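Local coordinates for protein aerobactin synthase IucA (Klebsiella pneumoniae subsp. pneumoniae, PDB 5JM8) that probably catalyses the ATP-dependent condensation of citrate with acetylated hydroxylysine in NRPS-independent biosynthesis of the siderophore aerobactin, at residues Leu88-Leu93 and Thr102-Phe107; Glu519-Val524 and Cys529-Leu534. All blocks are in the same frame, centred on the assembly; numbering follows the deposited sequence.

Contact 1 (Leu88-Leu93 and Thr102-Phe107); sequences LIVDKL and TSCETF
Two consecutive helices, 82-96 and 101-124, are joined by a short loop and pack near their shared turn through V90 against C104 and F107. The backbones are nearest at V90 and C104, whose CA atoms are 6.6 Å apart, and the 160 Å² buried between the segments comes mostly from these three buried residues. The two methyls of V90 divide the work. With V90 CG1 anti to the backbone N (chi1 171°), that branch lies 3.8 Å from C104 CB, while V90 CG2 meets the ring of F107, one turn further along, 3.9 Å from F107 CD2. The methyl lies near the ring plane, so it abuts the edge of the phenyl group and does not cover a face. The side-chain pairs are apolar, although V90 CG1 also lies 3.8 Å from C104 O. Within the second helix T106 OG1 bonds to T102 O at 2.8 Å, and T106 N reaches the same oxygen from the opposite face of the carbonyl plane. Around the pair, F545 meets the F107 ring edge-to-face and L549 adds to it from helix 545-549, F19 of helix 14-26 touches both I89 and F107, and K92 NZ forms a salt bridge with D29 OD2 and a hydrogen bond with P43 O, at the end of strand 39-43.

Contact 2 (Glu519-Val524 and Cys529-Leu534); sequences EMRDQV and CLNYVL
Across the two segments, N531 OD1 lies 3.2 Å from R521 CD and 3.8 Å from R521 NH1. The close approach is thus to the methylene, and NH1 is too far for a hydrogen bond; the guanidinium and amide planes are 58° apart and the oxygen stands obliquely to the guanidinium. The arginine chain bends at chi3 (54°), turning its head back over L534, whose CD1 sits 3.6 Å above one face of the guanidinium, offset toward the rim, and 3.7 Å from R521 NH1. Nearer the backbone, R521 and L530 run past one another in opposite directions. L530 CD1 comes within 3.5 Å of R521 CA, and L530 CB is 3.8 Å from R521 CB. The same L530 methyl reaches V524 CG2 at 4.1 Å, so one leucine branch touches both R521 and V524. The contact joins helices 506-521 and 528-535 within the FhuF-like family region, and F414 of helix 394-420 lies against both M520 and L530. The chemistry implies cohesion chiefly by van der Waals contact: the aliphatic stem of R521 lies along L530, one guanidinium face meets L534 CD1, and E535 may partly compensate the charge through a long, weak ion pair with R521 NH1.

From the N terminus, the chain first forms helix 82-96, turns through a short loop and comes back into contact 1 on helix 101-124. More than 400 residues later, the chain passes helix 506-521, and four residues separate segments 519-524 and 529-534, where contact 2 closes a short loop against helix 528-535. The contacts therefore follow in series, neither nesting nor crossing, and their centres are 42 Å apart, with nearest atoms about 24 Å apart. The magnesium-binding residues Q429, N430 and D447 fall between them in sequence. A connection appears just downstream: helix 545-549, after helix 528-535, packs on L93 and F107, joining the late part of the chain to the early helical pair.

Contact 1 (Leu88-Leu93 and Thr102-Phe107)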
loop_
_atom_site.group_PDB
_atom_site.type_symbol
_atom_site.label_atom_id
_atom_site.label_comp_id
_atom_site.label_asym_id
_atom_site.label_seq_id
_atom_site.Cartn_x
_atom_site.Cartn_y
_atom_site.Cartn_z
ATOM N N LEU A 88 -20.042 48.225 13.899
ATOM C CA LEU A 88 -19.706 49.380 14.721
ATOM C C LEU A 88 -18.306 49.879 14.387
ATOM O O LEU A 88 -18.076 51.083 14.285
ATOM C CB LEU A 88 -19.802 49.034 16.210
ATOM C CG LEU A 88 -21.207 48.786 16.765
ATOM C CD1 LEU A 88 -21.140 48.306 18.207
ATOM C CD2 LEU A 88 -22.068 50.041 16.664
ATOM N N ILE A 89 -17.373 48.949 14.212
ATOM C CA ILE A 89 -15.992 49.299 13.901
ATOM C C ILE A 89 -15.880 49.883 12.498
ATOM O O ILE A 89 -15.094 50.795 12.268
ATOM C CB ILE A 89 -15.053 48.080 14.031
ATOM C CG1 ILE A 89 -14.944 47.658 15.497
ATOM C CG2 ILE A 89 -13.659 48.409 13.498
ATOM C CD1 ILE A 89 -14.292 46.310 15.707
ATOM N N VAL A 90 -16.650 49.351 11.555
ATOM C CA VAL A 90 -16.647 49.890 10.198
ATOM C C VAL A 90 -17.234 51.302 10.189
ATOM O O VAL A 90 -16.802 52.158 9.417
ATOM C CB VAL A 90 -17.434 48.986 9.224
ATOM C CG1 VAL A 90 -17.605 49.663 7.864
ATOM C CG2 VAL A 90 -16.729 47.646 9.059
ATOM N N ASP A 91 -18.215 51.548 11.052
ATOM C CA ASP A 91 -18.797 52.883 11.176
ATOM C C ASP A 91 -17.774 53.868 11.737
ATOM O O ASP A 91 -17.680 55.006 11.277
ATOM C CB ASP A 91 -20.038 52.855 12.070
ATOM C CG ASP A 91 -20.585 54.244 12.350
ATOM O OD1 ASP A 91 -21.251 54.812 11.458
ATOM O OD2 ASP A 91 -20.348 54.768 13.460
ATOM N N LYS A 92 -17.017 53.422 12.738
ATOM C CA LYS A 92 -15.942 54.223 13.314
ATOM C C LYS A 92 -14.952 54.643 12.233
ATOM O O LYS A 92 -14.495 55.784 12.204
ATOM C CB LYS A 92 -15.226 53.436 14.417
ATOM C CG LYS A 92 -13.951 54.089 14.952
ATOM C CD LYS A 92 -13.264 53.204 15.989
ATOM C CE LYS A 92 -11.915 53.781 16.419
ATOM N NZ LYS A 92 -11.226 52.937 17.437
ATOM N N LEU A 93 -14.639 53.714 11.336
ATOM C CA LEU A 93 -13.646 53.951 10.298
ATOM C C LEU A 93 -14.182 54.865 9.201
ATOM O O LEU A 93 -13.415 55.568 8.543
ATOM C CB LEU A 93 -13.188 52.620 9.696
ATOM C CG LEU A 93 -12.465 51.675 10.661
ATOM C CD1 LEU A 93 -12.232 50.316 10.017
ATOM C CD2 LEU A 93 -11.151 52.272 11.133
ATOM N N THR A 102 -20.305 53.259 0.174
ATOM C CA THR A 102 -20.481 52.081 -0.667
ATOM C C THR A 102 -19.362 51.064 -0.433
ATOM O O THR A 102 -19.604 49.856 -0.405
ATOM C CB THR A 102 -20.530 52.451 -2.168
ATOM O OG1 THR A 102 -20.700 51.262 -2.945
ATOM C CG2 THR A 102 -19.253 53.160 -2.614
ATOM N N SER A 103 -18.139 51.561 -0.263
ATOM C CA SER A 103 -16.982 50.708 -0.013
ATOM C C SER A 103 -17.017 50.106 1.391
ATOM O O SER A 103 -16.540 48.992 1.609
ATOM C CB SER A 103 -15.687 51.498 -0.200
ATOM O OG SER A 103 -15.537 51.924 -1.541
ATOM N N CYS A 104 -17.578 50.851 2.337
ATOM C CA CYS A 104 -17.712 50.380 3.713
ATOM C C CYS A 104 -18.659 49.189 3.804
ATOM O O CYS A 104 -18.354 48.190 4.454
ATOM C CB CYS A 104 -18.220 51.501 4.624
ATOM S SG CYS A 104 -17.047 52.835 4.923
ATOM N N GLU A 105 -19.811 49.300 3.153
ATOM C CA GLU A 105 -20.836 48.268 3.248
ATOM C C GLU A 105 -20.454 47.036 2.429
ATOM O O GLU A 105 -20.851 45.917 2.760
ATOM C CB GLU A 105 -22.192 48.810 2.788
ATOM C CG GLU A 105 -23.355 47.841 2.989
ATOM C CD GLU A 105 -23.482 47.354 4.424
ATOM O OE1 GLU A 105 -23.143 48.121 5.351
ATOM O OE2 GLU A 105 -23.915 46.199 4.626
ATOM N N THR A 106 -19.696 47.246 1.357
ATOM C CA THR A 106 -19.141 46.142 0.582
ATOM C C THR A 106 -18.121 45.381 1.419
ATOM O O THR A 106 -18.056 44.154 1.385
ATOM C CB THR A 106 -18.459 46.629 -0.712
ATOM O OG1 THR A 106 -19.410 47.317 -1.531
ATOM C CG2 THR A 106 -17.882 45.458 -1.491
ATOM N N PHE A 107 -17.312 46.127 2.160
ATOM C CA PHE A 107 -16.308 45.542 3.033
ATOM C C PHE A 107 -16.964 44.713 4.131
ATOM O O PHE A 107 -16.561 43.582 4.389
ATOM C CB PHE A 107 -15.438 46.645 3.641
ATOM C CG PHE A 107 -14.454 46.158 4.670
ATOM C CD1 PHE A 107 -13.295 45.500 4.290
ATOM C CD2 PHE A 107 -14.675 46.384 6.020
ATOM C CE1 PHE A 107 -12.385 45.063 5.239
ATOM C CE2 PHE A 107 -13.766 45.949 6.972
ATOM C CZ PHE A 107 -12.621 45.289 6.579
#

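Contact 2 (Glu519-Val524 and Cys529-Leu534)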
loop_
_atom_site.group_PDB
_atom_site.type_symbol
_atom_site.label_atom_id
_atom_site.label_comp_id
_atom_site.label_asym_id
_atom_site.label_seq_id
_atom_site.Cartn_x
_atom_site.Cartn_y
_atom_site.Cartn_z
ATOM N N GLU A 519 23.871 33.669 13.560
ATOM C CA GLU A 519 24.904 32.752 13.095
ATOM C C GLU A 519 24.991 32.811 11.577
ATOM O O GLU A 519 26.080 32.866 11.003
ATOM C CB GLU A 519 24.613 31.316 13.540
ATOM C CG GLU A 519 24.741 31.073 15.035
ATOM C CD GLU A 519 24.413 29.640 15.420
ATOM O OE1 GLU A 519 24.152 28.820 14.513
ATOM O OE2 GLU A 519 24.413 29.334 16.632
ATOM N N MET A 520 23.825 32.806 10.940
ATOM C CA MET A 520 23.733 32.754 9.485
ATOM C C MET A 520 24.298 34.005 8.825
ATOM O O MET A 520 24.983 33.920 7.805
ATOM C CB MET A 520 22.275 32.569 9.058
ATOM C CG MET A 520 21.705 31.184 9.335
ATOM S SD MET A 520 19.907 31.097 9.145
ATOM C CE MET A 520 19.687 32.026 7.628
ATOM N N ARG A 521 23.996 35.162 9.405
ATOM C CA ARG A 521 24.452 36.443 8.872
ATOM C C ARG A 521 25.969 36.487 8.726
ATOM O O ARG A 521 26.495 37.116 7.808
ATOM C CB ARG A 521 23.984 37.586 9.776
ATOM C CG ARG A 521 24.498 38.968 9.374
ATOM C CD ARG A 521 24.179 40.006 10.431
ATOM N NE ARG A 521 24.663 39.599 11.746
ATOM C CZ ARG A 521 24.414 40.252 12.874
ATOM N NH1 ARG A 521 23.676 41.355 12.859
ATOM N NH2 ARG A 521 24.902 39.796 14.020
ATOM N N ASP A 522 26.667 35.821 9.640
ATOM C CA ASP A 522 28.126 35.774 9.610
ATOM C C ASP A 522 28.661 34.951 8.433
ATOM O O ASP A 522 29.829 35.079 8.062
ATOM C CB ASP A 522 28.663 35.198 10.925
ATOM C CG ASP A 522 28.382 36.096 12.124
ATOM O OD1 ASP A 522 28.050 37.286 11.924
ATOM O OD2 ASP A 522 28.503 35.613 13.271
ATOM N N GLN A 523 27.819 34.084 7.879
ATOM C CA GLN A 523 28.225 33.194 6.789
ATOM C C GLN A 523 27.802 33.600 5.381
ATOM O O GLN A 523 28.181 32.948 4.412
ATOM C CB GLN A 523 27.720 31.776 7.067
ATOM C CG GLN A 523 28.413 31.082 8.226
ATOM C CD GLN A 523 29.861 30.758 7.923
ATOM O OE1 GLN A 523 30.157 29.807 7.202
ATOM N NE2 GLN A 523 30.773 31.551 8.475
ATOM N N VAL A 524 27.020 34.661 5.265
ATOM C CA VAL A 524 26.557 35.112 3.952
ATOM C C VAL A 524 27.393 36.273 3.420
ATOM O O VAL A 524 28.108 36.938 4.171
ATOM C CB VAL A 524 25.075 35.542 3.986
ATOM C CG1 VAL A 524 24.194 34.361 4.357
ATOM C CG2 VAL A 524 24.860 36.699 4.953
ATOM N N CYS A 529 20.118 41.999 4.262
ATOM C CA CYS A 529 18.791 41.567 4.685
ATOM C C CYS A 529 18.727 41.130 6.146
ATOM O O CYS A 529 17.777 41.456 6.852
ATOM C CB CYS A 529 18.317 40.422 3.795
ATOM S SG CYS A 529 16.636 39.881 4.133
ATOM N N LEU A 530 19.730 40.383 6.594
ATOM C CA LEU A 530 19.749 39.881 7.964
ATOM C C LEU A 530 20.106 40.976 8.970
ATOM O O LEU A 530 19.688 40.917 10.128
ATOM C CB LEU A 530 20.729 38.716 8.081
ATOM C CG LEU A 530 20.279 37.455 7.338
ATOM C CD1 LEU A 530 21.407 36.446 7.226
ATOM C CD2 LEU A 530 19.075 36.831 8.030
ATOM N N ASN A 531 20.877 41.967 8.530
ATOM C CA ASN A 531 21.102 43.166 9.332
ATOM C C ASN A 531 19.767 43.814 9.669
ATOM O O ASN A 531 19.465 44.082 10.833
ATOM C CB ASN A 531 21.988 44.177 8.595
ATOM C CG ASN A 531 23.458 43.788 8.586
ATOM O OD1 ASN A 531 23.930 43.056 9.454
ATOM N ND2 ASN A 531 24.196 44.306 7.609
ATOM N N TYR A 532 18.974 44.058 8.629
ATOM C CA TYR A 532 17.674 44.710 8.757
ATOM C C TYR A 532 16.772 43.966 9.733
ATOM O O TYR A 532 16.206 44.559 10.651
ATOM C CB TYR A 532 16.999 44.802 7.386
ATOM C CG TYR A 532 15.687 45.557 7.374
ATOM C CD1 TYR A 532 15.665 46.945 7.380
ATOM C CD2 TYR A 532 14.471 44.884 7.337
ATOM C CE1 TYR A 532 14.468 47.642 7.359
ATOM C CE2 TYR A 532 13.272 45.573 7.316
ATOM C CZ TYR A 532 13.277 46.951 7.326
ATOM O OH TYR A 532 12.088 47.636 7.304
ATOM N N VAL A 533 16.656 42.659 9.525
ATOM C CA VAL A 533 15.853 41.797 10.382
ATOM C C VAL A 533 16.249 41.917 11.850
ATOM O O VAL A 533 15.400 42.087 12.719
ATOM C CB VAL A 533 15.985 40.314 9.954
ATOM C CG1 VAL A 533 15.389 39.381 11.010
ATOM C CG2 VAL A 533 15.328 40.091 8.601
ATOM N N LEU A 534 17.547 41.820 12.118
ATOM C CA LEU A 534 18.043 41.719 13.485
ATOM C C LEU A 534 18.182 43.055 14.211
ATOM O O LEU A 534 18.204 43.090 15.443
ATOM C CB LEU A 534 19.403 41.023 13.482
ATOM C CG LEU A 534 19.393 39.536 13.139
ATOM C CD1 LEU A 534 20.784 39.081 12.764
ATOM C CD2 LEU A 534 18.867 38.733 14.312
#